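Local coordinates for uncharacterized protein (Bifidobacterium adolescentis ATCC 15703, PDB 3CPG) that probably binds pyridoxal 5'-phosphate and takes part in the homeostasis of this cofactor, at residues D19-E24 and I61-A66; V167-E172 and F218-K223; K223-I228 and R240-G245. All blocks are in the same frame, centred on the assembly; numbering follows the deposited sequence.

Interaction 1: D19-E24 and I61-A66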
loop_
_atom_site.group_PDB
_atom_site.type_symbol
_atom_site.label_atom_id
_atom_site.label_comp_id
_atom_site.label_asym_id
_atom_site.label_seq_id
_atom_site.Cartn_x
_atom_site.Cartn_y
_atom_site.Cartn_z
ATOM N N ASP A 19 20.897 17.135 9.367
ATOM C CA ASP A 19 21.113 16.076 10.347
ATOM C C ASP A 19 19.956 15.859 11.313
ATOM O O ASP A 19 19.562 14.718 11.564
ATOM C CB ASP A 19 22.390 16.345 11.149
ATOM C CG ASP A 19 23.642 16.259 10.305
ATOM O OD1 ASP A 19 23.575 15.713 9.182
ATOM O OD2 ASP A 19 24.703 16.729 10.774
ATOM N N ALA A 20 19.419 16.945 11.862
ATOM C CA ALA A 20 18.318 16.837 12.815
ATOM C C ALA A 20 17.101 16.170 12.190
ATOM O O ALA A 20 16.455 15.333 12.824
ATOM C CB ALA A 20 17.944 18.215 13.356
ATOM N N ARG A 21 16.788 16.542 10.951
ATOM C CA ARG A 21 15.644 15.962 10.247
ATOM C C ARG A 21 15.872 14.471 10.005
ATOM O O ARG A 21 14.960 13.658 10.166
ATOM C CB ARG A 21 15.426 16.662 8.905
ATOM C CG ARG A 21 14.213 16.154 8.134
ATOM C CD ARG A 21 12.917 16.565 8.814
ATOM N NE ARG A 21 11.753 15.977 8.154
ATOM C CZ ARG A 21 10.813 15.282 8.788
ATOM N NH1 ARG A 21 10.898 15.089 10.100
ATOM N NH2 ARG A 21 9.800 14.766 8.107
ATOM N N ALA A 22 17.088 14.116 9.603
ATOM C CA ALA A 22 17.414 12.718 9.356
ATOM C C ALA A 22 17.238 11.917 10.645
ATOM O O ALA A 22 16.779 10.773 10.615
ATOM C CB ALA A 22 18.841 12.592 8.846
ATOM N N ARG A 23 17.605 12.516 11.778
ATOM C CA ARG A 23 17.465 11.838 13.065
ATOM C C ARG A 23 15.995 11.630 13.417
ATOM O O ARG A 23 15.612 10.562 13.895
ATOM C CB ARG A 23 18.144 12.633 14.190
ATOM C CG ARG A 23 19.665 12.671 14.124
ATOM C CD ARG A 23 20.269 13.064 15.473
ATOM N NE ARG A 23 19.892 14.412 15.899
ATOM C CZ ARG A 23 20.472 15.529 15.466
ATOM N NH1 ARG A 23 21.465 15.471 14.590
ATOM N NH2 ARG A 23 20.056 16.706 15.909
ATOM N N GLU A 24 15.175 12.651 13.178
ATOM C CA GLU A 24 13.747 12.566 13.475
ATOM C C GLU A 24 13.110 11.411 12.711
ATOM O O GLU A 24 12.358 10.621 13.272
ATOM C CB GLU A 24 13.030 13.860 13.080
ATOM C CG GLU A 24 13.538 15.119 13.767
ATOM C CD GLU A 24 12.746 16.349 13.369
ATOM O OE1 GLU A 24 12.496 16.533 12.157
ATOM O OE2 GLU A 24 12.379 17.140 14.265
ATOM N N ILE A 61 12.657 13.511 -1.681
ATOM C CA ILE A 61 13.564 12.379 -1.849
ATOM C C ILE A 61 14.505 12.184 -0.664
ATOM O O ILE A 61 14.753 11.054 -0.238
ATOM C CB ILE A 61 14.382 12.536 -3.155
ATOM C CG1 ILE A 61 13.434 12.438 -4.353
ATOM C CG2 ILE A 61 15.465 11.469 -3.245
ATOM C CD1 ILE A 61 14.115 12.546 -5.713
ATOM N N GLY A 62 15.032 13.279 -0.133
ATOM C CA GLY A 62 15.931 13.164 1.001
ATOM C C GLY A 62 15.235 12.536 2.195
ATOM O O GLY A 62 15.794 11.668 2.870
ATOM N N GLU A 63 14.010 12.979 2.457
ATOM C CA GLU A 63 13.223 12.463 3.572
ATOM C C GLU A 63 12.900 10.982 3.390
ATOM O O GLU A 63 13.047 10.175 4.308
ATOM C CB GLU A 63 11.911 13.246 3.695
ATOM C CG GLU A 63 12.083 14.674 4.185
ATOM C CD GLU A 63 10.769 15.436 4.227
ATOM O OE1 GLU A 63 10.239 15.777 3.149
ATOM O OE2 GLU A 63 10.263 15.688 5.341
ATOM N N ILE A 64 12.438 10.630 2.200
ATOM C CA ILE A 64 12.081 9.243 1.918
ATOM C C ILE A 64 13.280 8.314 2.047
ATOM O O ILE A 64 13.168 7.225 2.609
ATOM C CB ILE A 64 11.480 9.108 0.505
ATOM C CG1 ILE A 64 10.209 9.957 0.417
ATOM C CG2 ILE A 64 11.178 7.640 0.193
ATOM C CD1 ILE A 64 9.619 10.043 -0.973
HETATM N N MSE A 65 14.429 8.734 1.527
HETATM C CA MSE A 65 15.617 7.899 1.616
HETATM C C MSE A 65 16.104 7.751 3.057
HETATM O O MSE A 65 16.699 6.735 3.415
HETATM C CB MSE A 65 16.725 8.454 0.715
HETATM C CG MSE A 65 16.392 8.354 -0.793
HETATM SE SE MSE A 65 15.864 6.573 -1.328
HETATM C CE MSE A 65 17.424 5.640 -0.783
ATOM N N ALA A 66 15.849 8.755 3.889
ATOM C CA ALA A 66 16.255 8.658 5.285
ATOM C C ALA A 66 15.417 7.543 5.906
ATOM O O ALA A 66 15.899 6.777 6.740
ATOM C CB ALA A 66 16.012 9.983 6.015
#

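Interaction 2: V167-E172 and F218-K223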
loop_
_atom_site.group_PDB
_atom_site.type_symbol
_atom_site.label_atom_id
_atom_site.label_comp_id
_atom_site.label_asym_id
_atom_site.label_seq_id
_atom_site.Cartn_x
_atom_site.Cartn_y
_atom_site.Cartn_z
ATOM N N VAL A 167 -11.608 -1.596 -0.489
ATOM C CA VAL A 167 -12.970 -1.750 -0.002
ATOM C C VAL A 167 -13.320 -0.665 1.006
ATOM O O VAL A 167 -12.496 -0.289 1.839
ATOM C CB VAL A 167 -13.163 -3.128 0.676
ATOM C CG1 VAL A 167 -14.614 -3.296 1.111
ATOM C CG2 VAL A 167 -12.762 -4.238 -0.279
ATOM N N ASN A 168 -14.548 -0.167 0.922
ATOM C CA ASN A 168 -15.017 0.868 1.834
ATOM C C ASN A 168 -15.512 0.182 3.103
ATOM O O ASN A 168 -16.541 -0.490 3.087
ATOM C CB ASN A 168 -16.162 1.656 1.188
ATOM C CG ASN A 168 -16.716 2.746 2.095
ATOM O OD1 ASN A 168 -16.315 2.881 3.251
ATOM N ND2 ASN A 168 -17.652 3.526 1.568
ATOM N N GLU A 169 -14.767 0.344 4.194
ATOM C CA GLU A 169 -15.131 -0.259 5.477
ATOM C C GLU A 169 -15.496 0.826 6.490
ATOM O O GLU A 169 -15.537 0.572 7.695
ATOM C CB GLU A 169 -13.955 -1.077 6.026
ATOM C CG GLU A 169 -13.464 -2.180 5.096
ATOM C CD GLU A 169 -14.358 -3.408 5.112
ATOM O OE1 GLU A 169 -15.462 -3.335 5.693
ATOM O OE2 GLU A 169 -13.955 -4.447 4.540
ATOM N N SER A 170 -15.768 2.030 5.997
ATOM C CA SER A 170 -16.088 3.160 6.868
ATOM C C SER A 170 -17.527 3.199 7.362
ATOM O O SER A 170 -17.819 3.831 8.379
ATOM C CB SER A 170 -15.793 4.475 6.153
ATOM O OG SER A 170 -16.766 4.731 5.152
ATOM N N GLY A 171 -18.425 2.541 6.638
ATOM C CA GLY A 171 -19.823 2.546 7.025
ATOM C C GLY A 171 -20.500 3.759 6.418
ATOM O O GLY A 171 -21.705 3.961 6.572
ATOM N N GLU A 172 -19.708 4.568 5.722
ATOM C CA GLU A 172 -20.198 5.774 5.066
ATOM C C GLU A 172 -20.079 5.608 3.554
ATOM O O GLU A 172 -18.979 5.573 3.005
ATOM C CB GLU A 172 -19.383 6.985 5.526
ATOM C CG GLU A 172 -19.569 7.327 6.994
ATOM C CD GLU A 172 -20.685 8.329 7.226
ATOM O OE1 GLU A 172 -21.773 8.169 6.631
ATOM O OE2 GLU A 172 -20.473 9.278 8.011
ATOM N N PHE A 218 -11.831 -3.959 9.798
ATOM C CA PHE A 218 -10.613 -4.715 9.492
ATOM C C PHE A 218 -10.941 -6.202 9.454
ATOM O O PHE A 218 -10.426 -6.951 8.622
ATOM C CB PHE A 218 -9.529 -4.464 10.544
ATOM C CG PHE A 218 -9.005 -3.053 10.566
ATOM C CD1 PHE A 218 -8.914 -2.304 9.394
ATOM C CD2 PHE A 218 -8.546 -2.493 11.754
ATOM C CE1 PHE A 218 -8.370 -1.022 9.407
ATOM C CE2 PHE A 218 -7.998 -1.210 11.778
ATOM C CZ PHE A 218 -7.908 -0.474 10.601
ATOM N N SER A 219 -11.802 -6.622 10.375
ATOM C CA SER A 219 -12.221 -8.014 10.453
ATOM C C SER A 219 -12.954 -8.382 9.168
ATOM O O SER A 219 -12.750 -9.456 8.609
ATOM C CB SER A 219 -13.146 -8.211 11.658
ATOM O OG SER A 219 -13.586 -9.554 11.750
ATOM N N HIS A 220 -13.808 -7.479 8.696
ATOM C CA HIS A 220 -14.559 -7.728 7.477
ATOM C C HIS A 220 -13.612 -7.881 6.293
ATOM O O HIS A 220 -13.797 -8.767 5.461
ATOM C CB HIS A 220 -15.552 -6.592 7.227
ATOM C CG HIS A 220 -16.314 -6.729 5.946
ATOM N ND1 HIS A 220 -15.777 -6.397 4.721
ATOM C CD2 HIS A 220 -17.571 -7.171 5.700
ATOM C CE1 HIS A 220 -16.671 -6.629 3.775
ATOM N NE2 HIS A 220 -17.767 -7.099 4.342
ATOM N N LEU A 221 -12.587 -7.035 6.228
ATOM C CA LEU A 221 -11.628 -7.115 5.130
ATOM C C LEU A 221 -10.892 -8.454 5.155
ATOM O O LEU A 221 -10.698 -9.079 4.116
ATOM C CB LEU A 221 -10.606 -5.973 5.210
ATOM C CG LEU A 221 -9.916 -5.690 3.872
ATOM C CD1 LEU A 221 -10.925 -5.098 2.898
ATOM C CD2 LEU A 221 -8.752 -4.722 4.081
ATOM N N ARG A 222 -10.484 -8.893 6.342
ATOM C CA ARG A 222 -9.777 -10.164 6.466
ATOM C C ARG A 222 -10.652 -11.335 6.013
ATOM O O ARG A 222 -10.200 -12.204 5.269
ATOM C CB ARG A 222 -9.333 -10.412 7.910
ATOM C CG ARG A 222 -8.547 -11.710 8.061
ATOM C CD ARG A 222 -8.292 -12.100 9.506
ATOM N NE ARG A 222 -9.509 -12.535 10.188
ATOM C CZ ARG A 222 -10.172 -11.802 11.074
ATOM N NH1 ARG A 222 -9.737 -10.587 11.399
ATOM N NH2 ARG A 222 -11.272 -12.288 11.639
ATOM N N LYS A 223 -11.900 -11.362 6.471
ATOM C CA LYS A 223 -12.812 -12.441 6.094
ATOM C C LYS A 223 -13.060 -12.446 4.592
ATOM O O LYS A 223 -13.134 -13.504 3.967
ATOM C CB LYS A 223 -14.145 -12.302 6.833
ATOM C CG LYS A 223 -14.045 -12.551 8.327
ATOM C CD LYS A 223 -15.410 -12.455 8.986
ATOM C CE LYS A 223 -15.309 -12.701 10.481
ATOM N NZ LYS A 223 -16.651 -12.647 11.134
#

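Interaction 3: K223-I228 and R240-G245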
loop_
_atom_site.group_PDB
_atom_site.type_symbol
_atom_site.label_atom_id
_atom_site.label_comp_id
_atom_site.label_asym_id
_atom_site.label_seq_id
_atom_site.Cartn_x
_atom_site.Cartn_y
_atom_site.Cartn_z
ATOM N N LYS A 223 -11.900 -11.362 6.471
ATOM C CA LYS A 223 -12.812 -12.441 6.094
ATOM C C LYS A 223 -13.060 -12.446 4.592
ATOM O O LYS A 223 -13.134 -13.504 3.967
ATOM C CB LYS A 223 -14.145 -12.302 6.833
ATOM C CG LYS A 223 -14.045 -12.551 8.327
ATOM C CD LYS A 223 -15.410 -12.455 8.986
ATOM C CE LYS A 223 -15.309 -12.701 10.481
ATOM N NZ LYS A 223 -16.651 -12.647 11.134
ATOM N N THR A 224 -13.200 -11.256 4.019
ATOM C CA THR A 224 -13.430 -11.125 2.586
ATOM C C THR A 224 -12.228 -11.691 1.836
ATOM O O THR A 224 -12.380 -12.430 0.868
ATOM C CB THR A 224 -13.647 -9.651 2.201
ATOM O OG1 THR A 224 -14.860 -9.179 2.804
ATOM C CG2 THR A 224 -13.739 -9.493 0.685
ATOM N N ARG A 225 -11.033 -11.337 2.294
ATOM C CA ARG A 225 -9.797 -11.829 1.697
ATOM C C ARG A 225 -9.800 -13.363 1.749
ATOM O O ARG A 225 -9.486 -14.033 0.762
ATOM C CB ARG A 225 -8.603 -11.258 2.478
ATOM C CG ARG A 225 -7.200 -11.594 1.951
ATOM C CD ARG A 225 -6.731 -12.990 2.351
ATOM N NE ARG A 225 -6.864 -13.266 3.783
ATOM C CZ ARG A 225 -5.984 -12.927 4.723
ATOM N NH1 ARG A 225 -4.869 -12.282 4.409
ATOM N NH2 ARG A 225 -6.219 -13.252 5.990
ATOM N N ASP A 226 -10.171 -13.917 2.900
ATOM C CA ASP A 226 -10.197 -15.369 3.048
ATOM C C ASP A 226 -11.150 -16.047 2.068
ATOM O O ASP A 226 -10.818 -17.085 1.490
ATOM C CB ASP A 226 -10.578 -15.761 4.479
ATOM C CG ASP A 226 -9.517 -15.385 5.493
ATOM O OD1 ASP A 226 -8.356 -15.157 5.092
ATOM O OD2 ASP A 226 -9.842 -15.334 6.697
ATOM N N LEU A 227 -12.333 -15.467 1.885
ATOM C CA LEU A 227 -13.316 -16.034 0.969
ATOM C C LEU A 227 -12.818 -15.988 -0.475
ATOM O O LEU A 227 -12.988 -16.945 -1.228
ATOM C CB LEU A 227 -14.658 -15.296 1.095
ATOM C CG LEU A 227 -15.442 -15.568 2.387
ATOM C CD1 LEU A 227 -16.726 -14.749 2.419
ATOM C CD2 LEU A 227 -15.756 -17.054 2.470
ATOM N N ILE A 228 -12.190 -14.883 -0.863
ATOM C CA ILE A 228 -11.676 -14.770 -2.226
ATOM C C ILE A 228 -10.630 -15.852 -2.500
ATOM O O ILE A 228 -10.636 -16.485 -3.558
ATOM C CB ILE A 228 -11.041 -13.386 -2.475
ATOM C CG1 ILE A 228 -12.105 -12.298 -2.329
ATOM C CG2 ILE A 228 -10.413 -13.345 -3.871
ATOM C CD1 ILE A 228 -11.534 -10.881 -2.302
ATOM N N ARG A 240 -3.662 -12.254 -1.262
ATOM C CA ARG A 240 -3.274 -12.534 0.117
ATOM C C ARG A 240 -3.029 -11.355 1.047
ATOM O O ARG A 240 -3.122 -11.501 2.263
ATOM C CB ARG A 240 -2.022 -13.412 0.111
ATOM C CG ARG A 240 -2.235 -14.789 -0.480
ATOM C CD ARG A 240 -0.913 -15.515 -0.667
ATOM N NE ARG A 240 -1.106 -16.894 -1.102
ATOM C CZ ARG A 240 -1.650 -17.845 -0.349
ATOM N NH1 ARG A 240 -2.057 -17.568 0.884
ATOM N NH2 ARG A 240 -1.785 -19.075 -0.825
ATOM N N GLU A 241 -2.710 -10.191 0.497
ATOM C CA GLU A 241 -2.425 -9.047 1.350
ATOM C C GLU A 241 -3.648 -8.347 1.924
ATOM O O GLU A 241 -4.735 -8.359 1.341
ATOM C CB GLU A 241 -1.598 -8.004 0.590
ATOM C CG GLU A 241 -0.357 -8.545 -0.095
ATOM C CD GLU A 241 0.842 -8.682 0.831
ATOM O OE1 GLU A 241 0.695 -8.504 2.059
ATOM O OE2 GLU A 241 1.943 -8.970 0.312
ATOM N N LEU A 242 -3.443 -7.746 3.090
ATOM C CA LEU A 242 -4.463 -6.951 3.753
ATOM C C LEU A 242 -3.739 -5.666 4.116
ATOM O O LEU A 242 -2.992 -5.614 5.092
ATOM C CB LEU A 242 -4.985 -7.641 5.014
ATOM C CG LEU A 242 -5.925 -8.825 4.767
ATOM C CD1 LEU A 242 -6.278 -9.483 6.096
ATOM C CD2 LEU A 242 -7.177 -8.341 4.056
ATOM N N SER A 243 -3.933 -4.642 3.294
ATOM C CA SER A 243 -3.296 -3.351 3.526
ATOM C C SER A 243 -4.274 -2.538 4.352
ATOM O O SER A 243 -5.243 -1.995 3.826
ATOM C CB SER A 243 -3.018 -2.652 2.194
ATOM O OG SER A 243 -2.380 -1.401 2.391
HETATM N N MSE A 244 -4.025 -2.480 5.654
HETATM C CA MSE A 244 -4.898 -1.750 6.561
HETATM C C MSE A 244 -4.169 -1.381 7.841
HETATM O O MSE A 244 -3.311 -2.126 8.317
HETATM C CB MSE A 244 -6.140 -2.595 6.882
HETATM C CG MSE A 244 -5.842 -3.985 7.459
HETATM SE SE MSE A 244 -7.421 -5.104 7.493
HETATM C CE MSE A 244 -6.916 -6.326 8.848
ATOM N N GLY A 245 -4.522 -0.225 8.392
ATOM C CA GLY A 245 -3.888 0.249 9.604
ATOM C C GLY A 245 -2.907 1.353 9.262
ATOM O O GLY A 245 -2.108 1.220 8.337
#

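Interaction 1: D19-E24 and I61-A66
The backbones of helices 19-42 and 61-69 come closest at two small residues, CA of A22 lying 5.9 Å from CA of A66, and beside this approach R21 reaches to E63. The R21 chain leaves its helix with CG anti to the backbone N (chi1 -178°) and bends at chi2, which brings the guanidinium alongside the end of E63. The grip is side-on and converges on a single oxygen: NH2 of R21 lies 3.0 Å from OE2 of E63, NE of R21 3.2 Å from the same OE2. That oxygen sits in the guanidinium plane and is met on its anti side, some 20° out of the carboxylate plane, while the two flat groups are turned 62° against each other. The third nitrogen is used within the helix, NH1 of R21 standing 3.0 Å from OE1 of E24. Three nitrogens thus have carboxylate partners, which should hold the guanidinium against rotation. NH2 also donates to the carbonyl O of F268, the last modelled residue, and OE1 of E63 has its own salt bridge to K10, so the charge of the buried glutamate is probably balanced. Such an interhelical salt-bridge network ties helix 19-42 to a helix of the TIM-barrel exterior.

Interaction 2: V167-E172 and F218-K223
E169 and H220 meet at about a right angle, the carboxylate plane turned 70° from the imidazole ring. OE2 of E169 lies 2.7 Å from ND1 of H220, which donates to it at the edge of the ring; the oxygen uses its syn lone pair but is tilted 26° from the ring plane, and the bond is bent, with an N-H...O angle of 140°. H220 presents this edge because its first torsion swings the ring away from the backbone N, while the E169 chain folds at chi2 to turn its carboxylate toward the helix. The same OE2 also packs against L221, 3.5 Å from its CD1. Beside the polar pair, V167 and L221 lie alongside each other, their side chains running in opposing senses, and CD1 of L221 comes 3.7 Å from CB of V167. Further along, the segment is held in shape by its own side chains: OD1 of N168 accepts from the backbone N of S170 in an Asx turn, and OG of S170 accepts from the N of E172 in an ST turn. A histidine-carboxylate hydrogen bond flanked by an aliphatic pair therefore fastens the loop after strand 161-166 to helix 211-231 of the TIM barrel.

Interaction 3: K223-I228 and R240-G245
R225 and L242 pack helix 211-231 onto strand 241-243, the second half of a beta-alpha-beta unit that starts with strand 196-202 in the TIM barrel. The arginine is doubly bent. Its first torsion is extended (chi1 -176°) and carries the chain outward from the helix, and turns at chi2 and chi3 then swing the head back toward the helix's N-terminal side, beside D226. L242 lies across it and touches it with both methyl groups: CD2 lies 3.6 Å from CB of R225, and CD1 sits over one face of the guanidinium, toward its rim, 3.6 Å from NH1 of R225. The aliphatic base and the flat head are thus covered by a single leucine, which also reaches L221 and R222 on the same helix. Two nitrogens of R225 close side-on on one oxygen of its neighbour: NE is 2.7 Å from OD1 of D226, and NH2 is 3.0 Å from that OD1, both coming from the same face of the carboxylate. This intrahelical salt bridge helps fix the rotation of the head and turns NH1 toward the strand's start. There NH1 of R225 donates to the carbonyl O of R240 at 2.9 Å, the oxygen lying near the guanidinium plane and the N-H...O angle being 140°.

How the interactions relate
Interactions 2 and 3 are two consecutive uses of one helix. They share K223, their centres lie 9 Å apart, and they meet directly: CA of R222 is 3.6 Å from CD1 of L242, and CD2 of L221 is 3.7 Å from SE of the selenomethionine M244. Neighbouring and partly overlapping turns of helix 211-231 face the loop and the next strand, with L221 serving both. Interaction 1 lies on the opposite side of the chain's centre, its centre 34 Å from that of interaction 2 and 33 Å from that of interaction 3. It lies nearer the predicted cofactor lysine, K57, whose side chain is about 10 Å from that of E63, without contact; no pyridoxal phosphate is attached there.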